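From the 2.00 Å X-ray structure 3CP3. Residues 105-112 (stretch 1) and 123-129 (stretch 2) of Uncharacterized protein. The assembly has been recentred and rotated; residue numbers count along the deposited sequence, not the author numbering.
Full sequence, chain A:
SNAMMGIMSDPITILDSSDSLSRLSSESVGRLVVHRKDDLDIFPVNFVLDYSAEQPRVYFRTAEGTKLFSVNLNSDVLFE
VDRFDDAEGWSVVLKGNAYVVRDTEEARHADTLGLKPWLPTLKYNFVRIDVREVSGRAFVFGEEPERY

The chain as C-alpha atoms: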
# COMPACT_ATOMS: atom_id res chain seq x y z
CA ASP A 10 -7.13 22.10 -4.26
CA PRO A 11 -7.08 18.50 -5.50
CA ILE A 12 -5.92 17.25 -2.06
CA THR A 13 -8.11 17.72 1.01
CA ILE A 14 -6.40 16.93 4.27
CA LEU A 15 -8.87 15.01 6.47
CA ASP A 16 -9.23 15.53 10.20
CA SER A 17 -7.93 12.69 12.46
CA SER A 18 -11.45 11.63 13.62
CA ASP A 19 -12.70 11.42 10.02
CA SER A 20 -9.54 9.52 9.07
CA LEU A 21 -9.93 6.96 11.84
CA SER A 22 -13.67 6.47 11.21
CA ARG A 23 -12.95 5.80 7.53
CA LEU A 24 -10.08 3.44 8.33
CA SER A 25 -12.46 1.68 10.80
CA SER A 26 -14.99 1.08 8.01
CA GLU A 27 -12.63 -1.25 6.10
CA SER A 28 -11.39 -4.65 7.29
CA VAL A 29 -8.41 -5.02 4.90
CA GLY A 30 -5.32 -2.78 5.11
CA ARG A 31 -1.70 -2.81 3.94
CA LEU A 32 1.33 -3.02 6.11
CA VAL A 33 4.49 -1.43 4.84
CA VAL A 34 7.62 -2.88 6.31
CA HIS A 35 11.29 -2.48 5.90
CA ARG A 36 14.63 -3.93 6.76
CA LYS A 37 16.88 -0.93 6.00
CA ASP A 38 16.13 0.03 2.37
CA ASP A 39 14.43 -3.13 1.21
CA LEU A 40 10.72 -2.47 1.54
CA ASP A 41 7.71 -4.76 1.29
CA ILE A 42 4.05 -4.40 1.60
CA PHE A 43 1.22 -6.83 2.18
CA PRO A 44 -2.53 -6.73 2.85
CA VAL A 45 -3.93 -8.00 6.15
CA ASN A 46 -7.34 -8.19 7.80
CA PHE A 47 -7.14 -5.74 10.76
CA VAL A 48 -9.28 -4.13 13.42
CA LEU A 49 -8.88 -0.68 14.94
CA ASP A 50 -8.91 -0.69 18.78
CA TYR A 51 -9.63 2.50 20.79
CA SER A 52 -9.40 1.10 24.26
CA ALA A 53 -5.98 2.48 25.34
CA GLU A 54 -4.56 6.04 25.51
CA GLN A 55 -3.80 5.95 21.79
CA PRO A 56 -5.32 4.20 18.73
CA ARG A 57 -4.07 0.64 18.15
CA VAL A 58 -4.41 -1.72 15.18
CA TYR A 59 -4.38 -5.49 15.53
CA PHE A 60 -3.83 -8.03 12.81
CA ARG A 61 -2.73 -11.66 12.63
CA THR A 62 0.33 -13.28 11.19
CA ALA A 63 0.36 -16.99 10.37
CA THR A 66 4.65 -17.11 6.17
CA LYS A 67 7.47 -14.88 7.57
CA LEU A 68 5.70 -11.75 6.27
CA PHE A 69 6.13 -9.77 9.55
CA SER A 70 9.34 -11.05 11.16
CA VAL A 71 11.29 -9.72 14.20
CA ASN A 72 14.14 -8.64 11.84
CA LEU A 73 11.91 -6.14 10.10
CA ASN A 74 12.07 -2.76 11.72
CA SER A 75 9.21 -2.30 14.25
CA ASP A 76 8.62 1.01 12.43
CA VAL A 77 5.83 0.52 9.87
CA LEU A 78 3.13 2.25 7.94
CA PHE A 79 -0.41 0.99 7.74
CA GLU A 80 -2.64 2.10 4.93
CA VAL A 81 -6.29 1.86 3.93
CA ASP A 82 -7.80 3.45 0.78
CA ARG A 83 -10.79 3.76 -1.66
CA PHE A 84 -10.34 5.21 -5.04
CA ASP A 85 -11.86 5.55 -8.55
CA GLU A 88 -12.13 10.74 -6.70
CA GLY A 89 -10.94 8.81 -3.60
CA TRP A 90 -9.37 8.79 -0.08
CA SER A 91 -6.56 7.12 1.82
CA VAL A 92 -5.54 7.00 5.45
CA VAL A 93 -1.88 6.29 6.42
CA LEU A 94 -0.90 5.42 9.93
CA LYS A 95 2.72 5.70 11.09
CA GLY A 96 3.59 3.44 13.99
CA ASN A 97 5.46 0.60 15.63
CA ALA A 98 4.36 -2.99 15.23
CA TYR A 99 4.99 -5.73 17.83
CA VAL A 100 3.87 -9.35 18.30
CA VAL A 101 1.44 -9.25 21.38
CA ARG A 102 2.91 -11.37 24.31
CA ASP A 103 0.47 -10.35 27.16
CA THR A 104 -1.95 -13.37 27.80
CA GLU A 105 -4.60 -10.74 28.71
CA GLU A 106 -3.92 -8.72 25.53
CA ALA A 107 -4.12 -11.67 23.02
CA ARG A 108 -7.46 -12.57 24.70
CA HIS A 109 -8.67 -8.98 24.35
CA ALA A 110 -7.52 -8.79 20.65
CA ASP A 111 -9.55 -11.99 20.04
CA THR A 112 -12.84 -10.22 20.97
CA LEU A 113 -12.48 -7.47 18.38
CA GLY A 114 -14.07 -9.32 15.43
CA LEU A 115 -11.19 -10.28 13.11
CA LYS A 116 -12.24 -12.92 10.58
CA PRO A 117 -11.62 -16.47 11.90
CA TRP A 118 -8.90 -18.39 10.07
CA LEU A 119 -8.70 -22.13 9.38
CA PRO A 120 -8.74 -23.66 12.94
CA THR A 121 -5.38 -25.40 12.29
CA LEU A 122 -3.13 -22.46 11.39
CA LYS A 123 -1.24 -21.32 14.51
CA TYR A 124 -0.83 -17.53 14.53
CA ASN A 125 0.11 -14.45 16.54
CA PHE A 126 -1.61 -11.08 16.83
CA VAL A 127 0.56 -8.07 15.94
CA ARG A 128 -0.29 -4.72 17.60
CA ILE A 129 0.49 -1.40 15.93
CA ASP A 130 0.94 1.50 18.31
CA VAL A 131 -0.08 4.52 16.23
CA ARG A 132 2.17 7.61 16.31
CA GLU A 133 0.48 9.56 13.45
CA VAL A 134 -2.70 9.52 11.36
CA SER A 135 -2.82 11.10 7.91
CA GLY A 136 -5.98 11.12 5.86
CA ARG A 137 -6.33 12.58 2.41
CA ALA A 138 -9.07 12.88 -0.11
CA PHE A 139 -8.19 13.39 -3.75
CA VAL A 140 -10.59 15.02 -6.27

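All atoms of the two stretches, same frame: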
# COMPACT_ATOMS: atom_id res chain seq x y z
N GLU A 105 -3.40 -11.62 28.72
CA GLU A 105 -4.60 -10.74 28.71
C GLU A 105 -4.81 -9.95 27.40
O GLU A 105 -5.94 -9.71 27.01
CB GLU A 105 -4.62 -9.80 29.92
CG GLU A 105 -5.80 -8.77 29.96
CD GLU A 105 -7.22 -9.40 29.95
OE1 GLU A 105 -7.98 -9.06 28.99
OE2 GLU A 105 -7.58 -10.19 30.89
N GLU A 106 -3.74 -9.53 26.75
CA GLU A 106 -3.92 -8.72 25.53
C GLU A 106 -4.31 -9.54 24.26
O GLU A 106 -5.22 -9.14 23.52
CB GLU A 106 -2.71 -7.79 25.29
CG GLU A 106 -2.93 -6.90 24.06
CD GLU A 106 -1.77 -5.97 23.77
OE1 GLU A 106 -0.96 -5.75 24.70
OE2 GLU A 106 -1.68 -5.47 22.60
N ALA A 107 -3.62 -10.65 23.97
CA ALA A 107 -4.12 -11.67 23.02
C ALA A 107 -5.63 -12.02 23.14
O ALA A 107 -6.37 -12.11 22.13
CB ALA A 107 -3.31 -12.95 23.12
N ARG A 108 -6.07 -12.25 24.38
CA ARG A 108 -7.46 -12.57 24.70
C ARG A 108 -8.42 -11.42 24.34
O ARG A 108 -9.46 -11.61 23.68
CB ARG A 108 -7.54 -12.92 26.19
CG ARG A 108 -8.87 -13.40 26.67
CD ARG A 108 -8.77 -13.98 28.11
NE ARG A 108 -7.66 -14.93 28.31
CZ ARG A 108 -6.75 -14.88 29.31
NH1 ARG A 108 -6.78 -13.92 30.24
NH2 ARG A 108 -5.79 -15.80 29.39
N HIS A 109 -8.05 -10.23 24.77
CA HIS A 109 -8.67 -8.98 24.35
C HIS A 109 -8.70 -8.77 22.79
O HIS A 109 -9.75 -8.50 22.24
CB HIS A 109 -7.95 -7.80 25.04
CG HIS A 109 -8.28 -6.48 24.44
ND1 HIS A 109 -9.54 -5.93 24.50
CD2 HIS A 109 -7.52 -5.62 23.70
CE1 HIS A 109 -9.54 -4.78 23.85
NE2 HIS A 109 -8.33 -4.57 23.37
N ALA A 110 -7.57 -8.91 22.12
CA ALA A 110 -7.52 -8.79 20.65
C ALA A 110 -8.50 -9.77 19.96
O ALA A 110 -9.13 -9.42 18.96
CB ALA A 110 -6.12 -9.00 20.16
N ASP A 111 -8.65 -10.96 20.55
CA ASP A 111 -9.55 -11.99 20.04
C ASP A 111 -11.06 -11.68 20.15
O ASP A 111 -11.89 -12.46 19.67
CB ASP A 111 -9.24 -13.32 20.70
CG ASP A 111 -9.51 -14.50 19.79
OD1 ASP A 111 -9.01 -14.49 18.64
OD2 ASP A 111 -10.22 -15.42 20.22
N THR A 112 -11.42 -10.57 20.80
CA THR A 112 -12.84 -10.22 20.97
C THR A 112 -13.25 -9.10 20.00
O THR A 112 -14.42 -8.68 19.97
CB THR A 112 -13.17 -9.74 22.40
OG1 THR A 112 -12.45 -8.54 22.66
CG2 THR A 112 -12.78 -10.79 23.41
N LYS A 123 -1.72 -22.09 13.36
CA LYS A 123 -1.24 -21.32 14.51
C LYS A 123 -0.92 -19.91 14.01
O LYS A 123 -0.58 -19.72 12.83
CB LYS A 123 -0.00 -21.95 15.15
CG LYS A 123 0.79 -21.04 16.11
CD LYS A 123 1.91 -21.79 16.83
CE LYS A 123 2.94 -20.83 17.46
NZ LYS A 123 3.93 -21.59 18.30
N TYR A 124 -1.02 -18.92 14.91
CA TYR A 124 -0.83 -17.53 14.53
C TYR A 124 -0.45 -16.67 15.74
O TYR A 124 -0.56 -17.12 16.88
CB TYR A 124 -2.11 -17.00 13.89
CG TYR A 124 -3.31 -16.94 14.79
CD1 TYR A 124 -3.57 -15.79 15.56
CD2 TYR A 124 -4.21 -18.00 14.86
CE1 TYR A 124 -4.70 -15.72 16.38
CE2 TYR A 124 -5.33 -17.94 15.68
CZ TYR A 124 -5.56 -16.78 16.42
OH TYR A 124 -6.66 -16.72 17.22
N ASN A 125 -0.02 -15.44 15.48
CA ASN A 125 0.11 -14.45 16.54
C ASN A 125 -0.67 -13.22 16.12
O ASN A 125 -0.75 -12.92 14.94
CB ASN A 125 1.57 -14.02 16.75
CG ASN A 125 2.44 -15.06 17.44
OD1 ASN A 125 3.60 -15.21 17.03
ND2 ASN A 125 1.96 -15.71 18.51
N PHE A 126 -1.14 -12.45 17.09
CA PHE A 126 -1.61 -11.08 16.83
C PHE A 126 -0.40 -10.16 16.75
O PHE A 126 0.59 -10.41 17.45
CB PHE A 126 -2.49 -10.66 17.99
CG PHE A 126 -3.83 -11.33 17.99
CD1 PHE A 126 -4.82 -10.93 17.10
CD2 PHE A 126 -4.09 -12.37 18.84
CE1 PHE A 126 -6.08 -11.57 17.12
CE2 PHE A 126 -5.34 -13.01 18.86
CZ PHE A 126 -6.31 -12.59 17.98
N VAL A 127 -0.46 -9.12 15.93
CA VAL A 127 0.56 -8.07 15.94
C VAL A 127 -0.24 -6.84 16.32
O VAL A 127 -1.39 -6.72 15.86
CB VAL A 127 1.20 -7.94 14.54
CG1 VAL A 127 2.21 -6.79 14.48
CG2 VAL A 127 1.86 -9.27 14.16
N ARG A 128 0.29 -6.00 17.21
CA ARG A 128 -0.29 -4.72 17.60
C ARG A 128 0.53 -3.60 16.97
O ARG A 128 1.75 -3.62 17.07
CB ARG A 128 -0.21 -4.52 19.12
CG ARG A 128 -0.92 -3.26 19.64
CD ARG A 128 -0.20 -2.68 20.87
NE ARG A 128 0.37 -3.75 21.68
CZ ARG A 128 1.58 -3.74 22.23
NH1 ARG A 128 2.42 -2.70 22.08
NH2 ARG A 128 1.96 -4.79 22.94
N ILE A 129 -0.16 -2.63 16.37
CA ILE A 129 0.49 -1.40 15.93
C ILE A 129 0.13 -0.28 16.88
O ILE A 129 -1.03 0.05 17.00
CB ILE A 129 0.12 -0.95 14.45
CG1 ILE A 129 0.34 -2.10 13.45
CG2 ILE A 129 1.04 0.27 14.08
CD1 ILE A 129 -0.24 -1.90 12.01

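The helix that runs through the first stretch crosses the strand of 125-129 almost at a right angle, 92° between their directions, with 9.4 Å between the axes at closest approach. So steep a crossing limits the contact to a few side chains, and the alternation of the strand selects them: Phe-126 and Arg-128 point toward the helix, whereas Val-127 points away.

The polar link is a salt bridge. Arg-128 donates from NE to OE2 of Glu-106, 2.8 Å away, with an N-H...O angle of 154°. The carboxylate oxygen lies near the guanidinium plane, where the N-H groups are directed, so charge attraction and hydrogen bonding act together. Glu-106, with chi1 and chi2 both t, is extended enough to span the gap. Its OE2 also has a hydrogen-bonding partner elsewhere in the structure, and NH1 of Arg-128 bonds to a residue just outside the stretches, so the bridge belongs to a wider polar network.

Beside it lies the apolar center, the buried ring of Phe-126. Ala-110 sets its methyl over one face, CB standing 3.8 Å from the ring centroid and only 10° off the normal, a CH-pi contact. A side chain this small lets the helix backbone come close to the aromatic ring. Ala-107 adds a looser apolar contact, its CB 4.4 Å from Phe-126 CD2. Its carbonyl O approaches CE2 of Phe-126 at 3.5 Å, but that oxygen is already satisfied by the amide N of Asp-111, at 3.0 Å.

At the ring edge, OD1 of Asp-111 lies 3.4 Å from CZ of Phe-126, where the slightly positive C-H rim suits an anionic oxygen. The same OD1 is 3.5 Å from OH of Tyr-124, a proximity rather than a hydrogen bond; its hydrogen bonding is met elsewhere in the structure.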